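Local coordinates for protein phosphorylated carbohydrates phosphatase TM_1254 (Thermotoga maritima msb8, PDB 3KBB) that removes phosphate from phosphorylated sugars such as erythrose 4-phosphate and fructose 6-phosphate, using a divalent metal ion, cobalt giving the highest activity, at residues Phe163-Ser168 with Val184-Asn189. Sequence-based numbering, arbitrary orientation.
With SO4 (sulfate ion), chain E.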
loop_
_atom_site.group_PDB
_atom_site.type_symbol
_atom_site.label_atom_id
_atom_site.label_comp_id
_atom_site.label_asym_id
_atom_site.label_seq_id
_atom_site.Cartn_x
_atom_site.Cartn_y
_atom_site.Cartn_z
ATOM N N PHE A 163 4.175 5.536 -8.853
ATOM C CA PHE A 163 3.641 4.168 -9.003
ATOM C C PHE A 163 2.572 3.984 -7.941
ATOM O O PHE A 163 2.847 3.971 -6.709
ATOM C CB PHE A 163 4.768 3.135 -8.869
ATOM C CG PHE A 163 5.709 3.177 -10.034
ATOM C CD1 PHE A 163 5.375 2.508 -11.222
ATOM C CD2 PHE A 163 6.857 3.975 -10.000
ATOM C CE1 PHE A 163 6.206 2.591 -12.325
ATOM C CE2 PHE A 163 7.698 4.092 -11.115
ATOM C CZ PHE A 163 7.361 3.400 -12.299
ATOM N N GLU A 164 1.334 3.865 -8.419
ATOM C CA GLU A 164 0.196 3.870 -7.542
ATOM C C GLU A 164 -0.637 2.621 -7.782
ATOM O O GLU A 164 -0.533 2.017 -8.815
ATOM C CB GLU A 164 -0.658 5.121 -7.754
ATOM C CG GLU A 164 -0.546 6.155 -6.603
ATOM C CD GLU A 164 -1.140 5.663 -5.264
ATOM O OE1 GLU A 164 -1.732 4.577 -5.223
ATOM O OE2 GLU A 164 -1.006 6.360 -4.241
ATOM N N ASP A 165 -1.482 2.229 -6.848
ATOM C CA ASP A 165 -2.204 0.965 -7.025
ATOM C C ASP A 165 -3.693 1.091 -6.684
ATOM O O ASP A 165 -4.423 0.101 -6.730
ATOM C CB ASP A 165 -1.536 -0.161 -6.253
ATOM C CG ASP A 165 -2.021 -0.261 -4.821
ATOM O OD1 ASP A 165 -2.203 0.794 -4.184
ATOM O OD2 ASP A 165 -2.315 -1.418 -4.358
ATOM N N SER A 166 -4.140 2.285 -6.330
ATOM C CA SER A 166 -5.605 2.473 -6.099
ATOM C C SER A 166 -6.183 3.663 -6.866
ATOM O O SER A 166 -5.475 4.626 -7.170
ATOM C CB SER A 166 -5.878 2.650 -4.609
ATOM O OG SER A 166 -5.503 3.939 -4.174
ATOM N N LYS A 167 -7.477 3.597 -7.160
ATOM C CA LYS A 167 -8.189 4.731 -7.781
ATOM C C LYS A 167 -7.927 6.005 -6.978
ATOM O O LYS A 167 -7.557 7.032 -7.556
ATOM C CB LYS A 167 -9.691 4.425 -7.831
ATOM C CG LYS A 167 -10.557 5.544 -8.355
ATOM C CD LYS A 167 -12.002 4.999 -8.488
ATOM C CE LYS A 167 -13.014 6.092 -8.600
ATOM N NZ LYS A 167 -14.377 5.492 -8.343
ATOM N N SER A 168 -8.137 5.947 -5.656
ATOM C CA SER A 168 -7.986 7.141 -4.820
ATOM C C SER A 168 -6.559 7.658 -4.814
ATOM O O SER A 168 -6.361 8.877 -4.802
ATOM C CB SER A 168 -8.461 6.864 -3.398
ATOM O OG SER A 168 -9.879 6.779 -3.463
ATOM N N VAL A 184 -0.212 0.192 -10.817
ATOM C CA VAL A 184 0.407 -1.105 -10.525
ATOM C C VAL A 184 -0.664 -2.138 -10.239
ATOM O O VAL A 184 -1.519 -1.917 -9.382
ATOM C CB VAL A 184 1.392 -1.001 -9.302
ATOM C CG1 VAL A 184 1.977 -2.409 -9.004
ATOM C CG2 VAL A 184 2.504 -0.050 -9.677
ATOM N N VAL A 185 -0.636 -3.249 -10.982
ATOM C CA VAL A 185 -1.734 -4.214 -10.921
ATOM C C VAL A 185 -1.206 -5.579 -10.555
ATOM O O VAL A 185 -0.017 -5.850 -10.669
ATOM C CB VAL A 185 -2.465 -4.295 -12.296
ATOM C CG1 VAL A 185 -3.177 -3.013 -12.597
ATOM C CG2 VAL A 185 -1.492 -4.628 -13.378
ATOM N N HIS A 186 -2.115 -6.466 -10.160
ATOM C CA HIS A 186 -1.698 -7.717 -9.576
ATOM C C HIS A 186 -2.256 -8.975 -10.186
ATOM O O HIS A 186 -1.850 -10.071 -9.789
ATOM C CB HIS A 186 -2.041 -7.667 -8.097
ATOM C CG HIS A 186 -1.433 -6.484 -7.426
ATOM N ND1 HIS A 186 -0.069 -6.364 -7.241
ATOM C CD2 HIS A 186 -1.984 -5.339 -6.960
ATOM C CE1 HIS A 186 0.192 -5.205 -6.666
ATOM N NE2 HIS A 186 -0.952 -4.559 -6.493
ATOM N N SER A 187 -3.144 -8.824 -11.158
ATOM C CA SER A 187 -3.890 -9.975 -11.660
ATOM C C SER A 187 -4.056 -9.901 -13.159
ATOM O O SER A 187 -3.496 -9.018 -13.808
ATOM C CB SER A 187 -5.246 -10.059 -10.961
ATOM O OG SER A 187 -6.179 -9.153 -11.537
ATOM N N LEU A 188 -4.833 -10.844 -13.691
ATOM C CA LEU A 188 -4.989 -11.017 -15.123
ATOM C C LEU A 188 -5.517 -9.750 -15.817
ATOM O O LEU A 188 -4.955 -9.329 -16.808
ATOM C CB LEU A 188 -5.859 -12.247 -15.444
ATOM C CG LEU A 188 -6.018 -12.652 -16.925
ATOM C CD1 LEU A 188 -4.731 -13.154 -17.584
ATOM C CD2 LEU A 188 -7.135 -13.704 -17.067
ATOM N N ASN A 189 -6.574 -9.143 -15.280
ATOM C CA ASN A 189 -7.209 -7.969 -15.960
ATOM C C ASN A 189 -7.709 -6.824 -15.127
ATOM O O ASN A 189 -8.569 -6.051 -15.568
ATOM C CB ASN A 189 -8.349 -8.436 -16.843
ATOM C CG ASN A 189 -7.877 -8.843 -18.162
ATOM O OD1 ASN A 189 -7.795 -10.022 -18.429
ATOM N ND2 ASN A 189 -7.522 -7.875 -19.004
HETATM S S SO4 E . -10.008 3.325 -3.512
HETATM O O1 SO4 E . -9.741 3.639 -2.102
HETATM O O2 SO4 E . -8.930 3.827 -4.297
HETATM O O3 SO4 E . -10.024 1.863 -3.716
HETATM O O4 SO4 E . -11.282 3.929 -3.922
HETATM O O HOH W 1 -3.996 -2.279 -8.115
#
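At the C-terminal ends of the strands in the parallel sheet of a HAD-type Rossmann-like domain, where this superfamily places its active site, E164 and V184 join neighbouring strands through their backbones. The amide N of V184 donates to E164 O at 2.7 Å, with an N-H...O angle of 167°. Beyond this last rung the strands part, and a water gives one proton to each of D165 O and V184 O, at 2.8 Å each, joining two acceptors that cannot bond each other directly.

On the strand side of this bond the contact is apolar. V184, a branched residue suited to a buried strand, has CG2 anti to its own carbonyl carbon, and this methyl lies 4.0 Å from F163 CB and near the plane of the F163 ring, at its edge. Past the strand end, D165 lays its CB against V184 O at 3.6 Å. From the loop that follows strand 181-184, H186 brings the edge of its ring toward the carboxylate, NE2 stopping 4.0 Å from D165 OD2, too far for a bond, with the two planes 76° apart.

E164 turns its carboxylate back on the chain: OE1 accepts the amide of D165 on its anti side, while OE2 hydrogen-bonds Y146 OH and forms a salt bridge with K140 NZ. Both acids lie close to D7, the nucleophile by similarity, consistent with the acidic metal site of HAD phosphatases.

S166 is the N-cap of helix 167-175: its short hydroxyl side chain lets OG accept from G169 N, a first-turn amide lacking a helical carbonyl partner. S168 N donates to O2 of a sulfate ion, probably from the crystallisation liquor, at 2.6 Å. Strand 160-164 runs between strands 3-7 and 181-184; F163 and V184 rest on helix 208-215, and V184 also touches V203 of strand 201-203.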